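Peptidoglycan synthetase penicillin-binding protein 3 (Bifidobacterium adolescentis, PDB 4YE5) probably binds penicillin and, as in other penicillin-binding transpeptidases of its family, is thought to cross-link peptidoglycan during cell-wall synthesis. Local coordinates at residues 211-216 / 431-436; 217-222 / 427-432. All coordinates share one frame; numbering follows the deposited sequence.

Contact 1. Residues 211-216 / 431-436; sequences NGSDVT and KSITDT
T216 and S432 meet as a hydrogen-bonded antiparallel pair, and much of the contact is built around them. T216 N donates to S432 O at 2.9 Å, almost straight at 174°. The carbonyl oxygen T216 O is gripped twice, by S432 N at 3.2 Å and by K431 N at 2.8 Å; the second bond is more bent, though its donor lies in the carbonyl plane. Two residues thus face one. Two residues along, past the non-hydrogen-bonded pair V215 and I433, D214 and T434 exchange a pair of backbone bonds, and I433 CA adds a CA-H...O contact to D214 O.

On the face carrying D214, T216, S432 and T434, the S432 hydroxyl is turned back over its own backbone (chi1 64°), and OG comes to 3.3 Å from T216 CB. A water gathers the three hydroxyls of T216, S432 and T434, its shortest link being 2.6 Å to T216 OG1. A second water lies within hydrogen-bonding distance of D214 OD2 and D435 O and links the two chains. Beyond the last backbone pair, S213 CB leans on I433 CG2 at 3.6 Å, and the methyl T436 CG2 reaches N211 O at 3.2 Å.

Farther out, K34 N holds D214 OD1, while T38 OG1 takes the ammonium of K431, whose extended chain runs side by side with the T216 side chain. Helix 178-182 packs against V215 and I433 on the other face. Two neighbouring strands of a mixed sheet are joined here, an antiparallel beta ladder interrupted by a classic bulge at K431 and S432.

Contact 2. Residues 217-222 / 427-432; sequences LTIDRD and QRIIKS
L217 and I430 form a non-hydrogen-bonded antiparallel pair with their CA atoms 4.6 Å apart, after which the backbones part and T218 N makes the one hydrogen bond between the two segments, to I429 O at 2.8 Å. This is the end of a beta ladder, where one chain turns off toward helix 221-238, N-capped by D220 OD1 through a bond from V223 N and a weak one from D222 N, while the other arrives from a loop. The T218 N-H comes from above the carbonyl plane of I429, 44° out of it, and the same oxygen also receives a CA-H...O contact from L217 CA.

The side chains of L217 and I430 diverge at their roots yet cross obliquely farther out, where CD2 of L217 meets CD1 of I430 at 3.7 Å. Helix 172-176 covers this apolar patch through I173 and M176. I219 and I429 run alongside each other in the same direction, with CG1 4.2 Å from CG1.

T218 fills the angle between the two chains. Its OG1 sits between the backbone N and the carbonyl carbon (chi1 59°), close to I429 CA at 3.3 Å, and hydrogen-bonds to I255 O. The methyl CG2, beside the backbone N, reaches K431 CB at 3.8 Å and approaches R428 NE obliquely at 4.0 Å. R428 in turn is held from outside: D254 forms a salt bridge with NE, and Q443 O accepts from NH1. D254 and I255 belong to the start of strand 255-260 and the loop before it, while Q443 follows strand 440-442. Over one face of the R428 guanidinium, offset toward its rim, lies K431 CA, 3.6 Å above the plane.

In the fold
Near the N terminus the chain lays down strand 35-36, which later becomes the parallel neighbour of strand 214-217. That strand carries the first half of contact 1 and leads through 217-222, the first half of contact 2, into helix 221-238. About two hundred residues later the chain returns through 427-432 to strand 430-434. Contact 2 therefore closes the inner loop and nests within the longer one closed by contact 1. Both share K431 and S432, and V215 CG1 packs on I430 CD1 where they adjoin, their centres about 13 Å apart. Contact 1 joins neighbouring strands of the mixed sheet; contact 2 also brings it against the five-stranded antiparallel sheet, at its edge strand 255-260.

Contact 1. Residues 211-216 / 431-436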
loop_
_atom_site.group_PDB
_atom_site.type_symbol
_atom_site.label_atom_id
_atom_site.label_comp_id
_atom_site.label_asym_id
_atom_site.label_seq_id
_atom_site.Cartn_x
_atom_site.Cartn_y
_atom_site.Cartn_z
ATOM N N ASN A 211 -7.330 9.070 21.103
ATOM C CA ASN A 211 -7.863 8.168 20.090
ATOM C C ASN A 211 -6.927 8.168 18.893
ATOM O O ASN A 211 -6.120 9.085 18.750
ATOM C CB ASN A 211 -9.273 8.574 19.686
ATOM C CG ASN A 211 -10.271 8.286 20.772
ATOM O OD1 ASN A 211 -10.102 7.332 21.539
ATOM N ND2 ASN A 211 -11.317 9.101 20.850
ATOM N N GLY A 212 -6.998 7.134 18.065
ATOM C CA GLY A 212 -6.089 7.045 16.929
ATOM C C GLY A 212 -6.286 8.198 15.973
ATOM O O GLY A 212 -7.363 8.788 15.917
ATOM N N SER A 213 -5.250 8.517 15.205
ATOM C CA SER A 213 -5.375 9.525 14.166
ATOM C C SER A 213 -5.865 8.872 12.868
ATOM O O SER A 213 -5.784 7.657 12.723
ATOM C CB SER A 213 -4.037 10.227 13.949
ATOM O OG SER A 213 -3.756 11.102 15.028
ATOM N N ASP A 214 -6.398 9.667 11.949
ATOM C CA ASP A 214 -6.862 9.140 10.667
ATOM C C ASP A 214 -5.752 9.242 9.627
ATOM O O ASP A 214 -4.939 10.161 9.666
ATOM C CB ASP A 214 -8.089 9.894 10.169
ATOM C CG ASP A 214 -9.226 9.911 11.193
ATOM O OD1 ASP A 214 -9.490 8.876 11.848
ATOM O OD2 ASP A 214 -9.864 10.969 11.320
ATOM N N VAL A 215 -5.744 8.300 8.693
ATOM C CA VAL A 215 -4.709 8.218 7.677
ATOM C C VAL A 215 -5.343 8.400 6.304
ATOM O O VAL A 215 -6.307 7.702 5.952
ATOM C CB VAL A 215 -4.001 6.842 7.741
ATOM C CG1 VAL A 215 -3.136 6.620 6.508
ATOM C CG2 VAL A 215 -3.169 6.726 9.017
ATOM N N THR A 216 -4.814 9.343 5.535
ATOM C CA THR A 216 -5.250 9.567 4.156
ATOM C C THR A 216 -4.209 9.026 3.173
ATOM O O THR A 216 -3.034 9.403 3.246
ATOM C CB THR A 216 -5.457 11.081 3.907
ATOM O OG1 THR A 216 -6.548 11.552 4.713
ATOM C CG2 THR A 216 -5.756 11.363 2.440
ATOM N N LYS A 431 -0.487 10.027 2.306
ATOM C CA LYS A 431 -0.542 11.437 1.945
ATOM C C LYS A 431 -0.571 12.344 3.185
ATOM O O LYS A 431 0.170 13.329 3.268
ATOM C CB LYS A 431 -1.779 11.674 1.078
ATOM C CG LYS A 431 -2.199 13.110 0.842
ATOM C CD LYS A 431 -3.262 13.115 -0.255
ATOM C CE LYS A 431 -3.880 14.464 -0.443
ATOM N NZ LYS A 431 -4.930 14.416 -1.491
ATOM N N SER A 432 -1.426 12.012 4.146
ATOM C CA SER A 432 -1.543 12.835 5.352
ATOM C C SER A 432 -2.068 12.086 6.566
ATOM O O SER A 432 -2.596 10.974 6.457
ATOM C CB SER A 432 -2.388 14.090 5.096
ATOM O OG SER A 432 -3.724 13.763 4.763
ATOM N N ILE A 433 -1.878 12.697 7.732
ATOM C CA ILE A 433 -2.414 12.177 8.972
ATOM C C ILE A 433 -3.210 13.289 9.638
ATOM O O ILE A 433 -2.729 14.421 9.722
ATOM C CB ILE A 433 -1.276 11.694 9.894
ATOM C CG1 ILE A 433 -0.590 10.471 9.268
ATOM C CG2 ILE A 433 -1.805 11.378 11.303
ATOM C CD1 ILE A 433 0.651 10.028 10.001
ATOM N N THR A 434 -4.435 12.978 10.074
ATOM C CA THR A 434 -5.296 13.950 10.740
ATOM C C THR A 434 -5.401 13.590 12.218
ATOM O O THR A 434 -5.890 12.507 12.555
ATOM C CB THR A 434 -6.720 13.944 10.152
ATOM O OG1 THR A 434 -6.661 14.121 8.737
ATOM C CG2 THR A 434 -7.561 15.065 10.753
ATOM N N ASP A 435 -4.931 14.481 13.090
ATOM C CA ASP A 435 -4.919 14.191 14.524
ATOM C C ASP A 435 -6.296 14.362 15.174
ATOM O O ASP A 435 -7.272 14.669 14.494
ATOM C CB ASP A 435 -3.819 14.973 15.265
ATOM C CG ASP A 435 -4.052 16.492 15.292
ATOM O OD1 ASP A 435 -5.200 16.966 15.164
ATOM O OD2 ASP A 435 -3.055 17.224 15.461
ATOM N N THR A 436 -6.366 14.153 16.484
ATOM C CA THR A 436 -7.640 14.192 17.205
ATOM C C THR A 436 -8.247 15.597 17.295
ATOM O O THR A 436 -9.443 15.740 17.541
ATOM C CB THR A 436 -7.506 13.626 18.635
ATOM O OG1 THR A 436 -6.454 14.316 19.316
ATOM C CG2 THR A 436 -7.182 12.146 18.596
HETATM O O HOH W 1 -8.935 12.638 13.345
HETATM O O HOH W 2 -5.538 12.470 6.949
#

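Contact 2. Residues 217-222 / 427-432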
loop_
_atom_site.group_PDB
_atom_site.type_symbol
_atom_site.label_atom_id
_atom_site.label_comp_id
_atom_site.label_asym_id
_atom_site.label_seq_id
_atom_site.Cartn_x
_atom_site.Cartn_y
_atom_site.Cartn_z
ATOM N N LEU A 217 -4.642 8.145 2.267
ATOM C CA LEU A 217 -3.755 7.523 1.275
ATOM C C LEU A 217 -3.634 8.426 0.056
ATOM O O LEU A 217 -4.490 9.274 -0.164
ATOM C CB LEU A 217 -4.336 6.166 0.815
ATOM C CG LEU A 217 -4.714 5.172 1.928
ATOM C CD1 LEU A 217 -5.137 3.812 1.283
ATOM C CD2 LEU A 217 -3.505 5.008 2.828
ATOM N N THR A 218 -2.584 8.234 -0.739
ATOM C CA THR A 218 -2.523 8.853 -2.059
ATOM C C THR A 218 -3.408 8.094 -3.067
ATOM O O THR A 218 -3.695 8.606 -4.152
ATOM C CB THR A 218 -1.098 8.850 -2.598
ATOM O OG1 THR A 218 -0.643 7.497 -2.682
ATOM C CG2 THR A 218 -0.149 9.673 -1.668
ATOM N N ILE A 219 -3.814 6.875 -2.709
ATOM C CA ILE A 219 -4.656 6.058 -3.583
ATOM C C ILE A 219 -5.986 6.761 -3.840
ATOM O O ILE A 219 -6.612 7.274 -2.916
ATOM C CB ILE A 219 -4.971 4.680 -2.952
ATOM C CG1 ILE A 219 -3.691 3.890 -2.677
ATOM C CG2 ILE A 219 -5.956 3.872 -3.834
ATOM C CD1 ILE A 219 -2.996 3.343 -3.944
ATOM N N ASP A 220 -6.408 6.774 -5.099
ATOM C CA ASP A 220 -7.730 7.282 -5.483
ATOM C C ASP A 220 -8.650 6.093 -5.717
ATOM O O ASP A 220 -8.353 5.233 -6.541
ATOM C CB ASP A 220 -7.634 8.074 -6.790
ATOM C CG ASP A 220 -8.967 8.684 -7.204
ATOM O OD1 ASP A 220 -9.804 7.944 -7.761
ATOM O OD2 ASP A 220 -9.175 9.899 -6.968
ATOM N N ARG A 221 -9.777 6.086 -5.009
ATOM C CA ARG A 221 -10.739 4.980 -5.003
ATOM C C ARG A 221 -11.210 4.673 -6.423
ATOM O O ARG A 221 -11.327 3.516 -6.797
ATOM C CB ARG A 221 -11.947 5.378 -4.127
ATOM C CG ARG A 221 -12.750 4.259 -3.495
ATOM C CD ARG A 221 -13.923 4.815 -2.643
ATOM N NE ARG A 221 -14.774 5.655 -3.464
ATOM C CZ ARG A 221 -15.923 5.269 -4.009
ATOM N NH1 ARG A 221 -16.423 4.069 -3.765
ATOM N NH2 ARG A 221 -16.592 6.111 -4.775
ATOM N N ASP A 222 -11.471 5.713 -7.214
ATOM C CA ASP A 222 -11.952 5.529 -8.592
ATOM C C ASP A 222 -10.875 4.973 -9.526
ATOM O O ASP A 222 -11.156 4.113 -10.367
ATOM C CB ASP A 222 -12.533 6.835 -9.150
ATOM C CG ASP A 222 -13.621 7.424 -8.238
ATOM O OD1 ASP A 222 -14.694 6.789 -8.101
ATOM O OD2 ASP A 222 -13.395 8.506 -7.635
ATOM N N GLN A 427 8.843 7.384 -3.564
ATOM C CA GLN A 427 7.405 7.242 -3.783
ATOM C C GLN A 427 6.645 7.472 -2.493
ATOM O O GLN A 427 7.210 7.339 -1.406
ATOM C CB GLN A 427 7.084 5.861 -4.344
ATOM C CG GLN A 427 7.522 5.718 -5.786
ATOM C CD GLN A 427 7.888 4.287 -6.104
ATOM O OE1 GLN A 427 8.675 3.656 -5.373
ATOM N NE2 GLN A 427 7.342 3.765 -7.196
ATOM N N ARG A 428 5.366 7.812 -2.618
ATOM C CA ARG A 428 4.527 8.063 -1.442
ATOM C C ARG A 428 3.192 7.346 -1.569
ATOM O O ARG A 428 2.589 7.354 -2.630
ATOM C CB ARG A 428 4.263 9.567 -1.260
ATOM C CG ARG A 428 3.619 9.902 0.073
ATOM C CD ARG A 428 3.608 11.423 0.347
ATOM N NE ARG A 428 2.776 12.132 -0.627
ATOM C CZ ARG A 428 2.067 13.231 -0.367
ATOM N NH1 ARG A 428 2.064 13.767 0.848
ATOM N NH2 ARG A 428 1.344 13.788 -1.328
ATOM N N ILE A 429 2.737 6.727 -0.486
ATOM C CA ILE A 429 1.403 6.170 -0.464
ATOM C C ILE A 429 0.580 6.727 0.709
ATOM O O ILE A 429 -0.662 6.718 0.663
ATOM C CB ILE A 429 1.425 4.621 -0.438
ATOM C CG1 ILE A 429 0.041 4.063 -0.803
ATOM C CG2 ILE A 429 1.924 4.112 0.899
ATOM C CD1 ILE A 429 0.054 2.576 -1.090
ATOM N N ILE A 430 1.262 7.211 1.750
ATOM C CA ILE A 430 0.582 7.908 2.844
ATOM C C ILE A 430 0.650 9.419 2.610
ATOM O O ILE A 430 1.716 10.018 2.692
ATOM C CB ILE A 430 1.209 7.583 4.226
ATOM C CG1 ILE A 430 1.217 6.078 4.488
ATOM C CG2 ILE A 430 0.458 8.318 5.338
ATOM C CD1 ILE A 430 -0.148 5.401 4.398
ATOM N N LYS A 431 -0.487 10.027 2.306
ATOM C CA LYS A 431 -0.542 11.437 1.945
ATOM C C LYS A 431 -0.571 12.344 3.185
ATOM O O LYS A 431 0.170 13.329 3.268
ATOM C CB LYS A 431 -1.779 11.674 1.078
ATOM C CG LYS A 431 -2.199 13.110 0.842
ATOM C CD LYS A 431 -3.262 13.115 -0.255
ATOM C CE LYS A 431 -3.880 14.464 -0.443
ATOM N NZ LYS A 431 -4.930 14.416 -1.491
ATOM N N SER A 432 -1.426 12.012 4.146
ATOM C CA SER A 432 -1.543 12.835 5.352
ATOM C C SER A 432 -2.068 12.086 6.566
ATOM O O SER A 432 -2.596 10.974 6.457
ATOM C CB SER A 432 -2.388 14.090 5.096
ATOM O OG SER A 432 -3.724 13.763 4.763
#